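Local structure of alpha-1,3-glucanase (Paenibacillus glycanilyticus, 6K0P) at residues G47-R52 with A405-T409. The protein hydrolyses alpha-1,3-glucan as a glycoside hydrolase of family 87. The protein carries 1 engineered substitution. Numbering follows the deposited sequence.
Sequences GEASGR and ADTLT. With CA (calcium ion), chain J.
Bent at chi2 (-65°) and extended beyond it, the side chain of Arg52 folds back along its own loop toward Gly47 and past Asp406, whose CG, set beside the backbone N by a chi1 of -67°, brings the carboxylate up to the loop. The two side chains pass in opposite directions, and guanidinium and carboxylate planes stand 80° apart, consistent with a bridge through one nitrogen: Arg52 NE lies 2.9 Å from Asp406 OD1, on its anti side and somewhat out of plane. Gly51 N, from above the carboxylate plane, gives a nearly straight bond to the other oxygen, Asp406 OD2 (2.8 Å), and a water joins OD2 to Ser50 OG. Farther along, Arg52 NH2 donates to Thr407 O at 2.9 Å from above the carbonyl plane and also donates to Arg441 O. Arg52 NH1 turns back to Gly47 O (2.9 Å), closing the loop on itself, and reaches Leu408 O through a second water. Beside this polar network, Leu408 crosses Glu48 at about a right angle, CD1 and CD2 both 4.0 Å from Glu48 CG, while the glutamate carboxylate is held by Gly43 N, Trp134 N and Leu135 N.

The contact joins the N-terminal D1 region to strand 397-407 of the parallel beta-helix. Ser50 O binds the calcium ion at 2.4 Å, together with Glu23, Glu25, Ser53 and Asp168, so the loop that helps bind the metal is the one whose Gly51 and Arg52 grip the beta-helix. Asp406 OD1 is shared by two arginines, Arg52 and Arg441, an environment that would probably favour the ionised carboxylate.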
loop_
_atom_site.group_PDB
_atom_site.type_symbol
_atom_site.label_atom_id
_atom_site.label_comp_id
_atom_site.label_asym_id
_atom_site.label_seq_id
_atom_site.Cartn_x
_atom_site.Cartn_y
_atom_site.Cartn_z
ATOM N N GLY A 47 5.124 -15.335 -6.939
ATOM C CA GLY A 47 4.322 -14.248 -7.480
ATOM C C GLY A 47 3.887 -13.231 -6.445
ATOM O O GLY A 47 3.710 -12.056 -6.773
ATOM N N GLU A 48 3.714 -13.657 -5.196
ATOM C CA GLU A 48 3.264 -12.763 -4.132
ATOM C C GLU A 48 4.401 -12.164 -3.320
ATOM O O GLU A 48 4.139 -11.363 -2.417
ATOM C CB GLU A 48 2.279 -13.474 -3.202
ATOM C CG GLU A 48 0.957 -13.826 -3.883
ATOM C CD GLU A 48 -0.167 -14.062 -2.897
ATOM O OE1 GLU A 48 0.055 -13.902 -1.680
ATOM O OE2 GLU A 48 -1.287 -14.399 -3.346
ATOM N N ALA A 49 5.639 -12.543 -3.598
ATOM C CA ALA A 49 6.776 -12.033 -2.850
ATOM C C ALA A 49 7.206 -10.663 -3.370
ATOM O O ALA A 49 7.015 -10.321 -4.540
ATOM C CB ALA A 49 7.960 -12.999 -2.977
ATOM N N SER A 50 7.772 -9.863 -2.466
ATOM C CA SER A 50 8.506 -8.674 -2.879
ATOM C C SER A 50 9.636 -9.075 -3.824
ATOM O O SER A 50 10.383 -10.018 -3.555
ATOM C CB SER A 50 9.076 -7.999 -1.632
ATOM O OG SER A 50 9.649 -6.736 -1.942
ATOM N N GLY A 51 9.746 -8.370 -4.946
ATOM C CA GLY A 51 10.710 -8.765 -5.955
ATOM C C GLY A 51 10.328 -10.008 -6.720
ATOM O O GLY A 51 11.130 -10.487 -7.526
ATOM N N ARG A 52 9.122 -10.533 -6.489
ATOM C CA ARG A 52 8.645 -11.776 -7.090
ATOM C C ARG A 52 9.542 -12.965 -6.763
ATOM O O ARG A 52 9.566 -13.949 -7.506
ATOM C CB ARG A 52 8.384 -11.658 -8.596
ATOM C CG ARG A 52 7.571 -10.421 -8.956
ATOM C CD ARG A 52 6.142 -10.465 -8.385
ATOM N NE ARG A 52 5.443 -9.250 -8.794
ATOM C CZ ARG A 52 4.140 -9.166 -9.066
ATOM N NH1 ARG A 52 3.339 -10.222 -8.945
ATOM N NH2 ARG A 52 3.636 -8.002 -9.460
ATOM N N ALA A 405 5.366 -0.916 -6.327
ATOM C CA ALA A 405 5.949 -2.169 -6.802
ATOM C C ALA A 405 5.089 -3.362 -6.417
ATOM O O ALA A 405 4.423 -3.368 -5.375
ATOM C CB ALA A 405 7.383 -2.377 -6.289
ATOM N N ASP A 406 5.129 -4.381 -7.280
ATOM C CA ASP A 406 4.625 -5.718 -6.963
ATOM C C ASP A 406 3.132 -5.707 -6.625
ATOM O O ASP A 406 2.707 -6.077 -5.530
ATOM C CB ASP A 406 5.489 -6.389 -5.886
ATOM C CG ASP A 406 6.882 -6.685 -6.387
ATOM O OD1 ASP A 406 6.988 -7.195 -7.522
ATOM O OD2 ASP A 406 7.859 -6.391 -5.661
ATOM N N THR A 407 2.340 -5.277 -7.605
ATOM C CA THR A 407 0.889 -5.359 -7.521
ATOM C C THR A 407 0.419 -6.745 -7.949
ATOM O O THR A 407 0.887 -7.291 -8.955
ATOM C CB THR A 407 0.286 -4.340 -8.482
ATOM O OG1 THR A 407 0.932 -4.481 -9.746
ATOM C CG2 THR A 407 0.536 -2.924 -7.965
ATOM N N LEU A 408 -0.538 -7.306 -7.202
ATOM C CA LEU A 408 -1.038 -8.628 -7.567
ATOM C C LEU A 408 -2.016 -8.607 -8.737
ATOM O O LEU A 408 -2.024 -9.555 -9.529
ATOM C CB LEU A 408 -1.665 -9.329 -6.366
ATOM C CG LEU A 408 -0.676 -9.725 -5.273
ATOM C CD1 LEU A 408 -1.369 -10.637 -4.267
ATOM C CD2 LEU A 408 0.575 -10.405 -5.846
ATOM N N THR A 409 -2.875 -7.576 -8.858
ATOM C CA THR A 409 -3.995 -7.640 -9.800
ATOM C C THR A 409 -4.237 -6.399 -10.656
ATOM O O THR A 409 -5.177 -6.419 -11.457
ATOM C CB THR A 409 -5.323 -7.937 -9.077
ATOM O OG1 THR A 409 -5.657 -6.820 -8.239
ATOM C CG2 THR A 409 -5.247 -9.203 -8.243
HETATM CA CA CA J . 11.846 -11.010 -1.974
HETATM O O HOH W 1 8.175 -4.513 -3.702
HETATM O O HOH W 2 0.536 -10.790 -9.516
#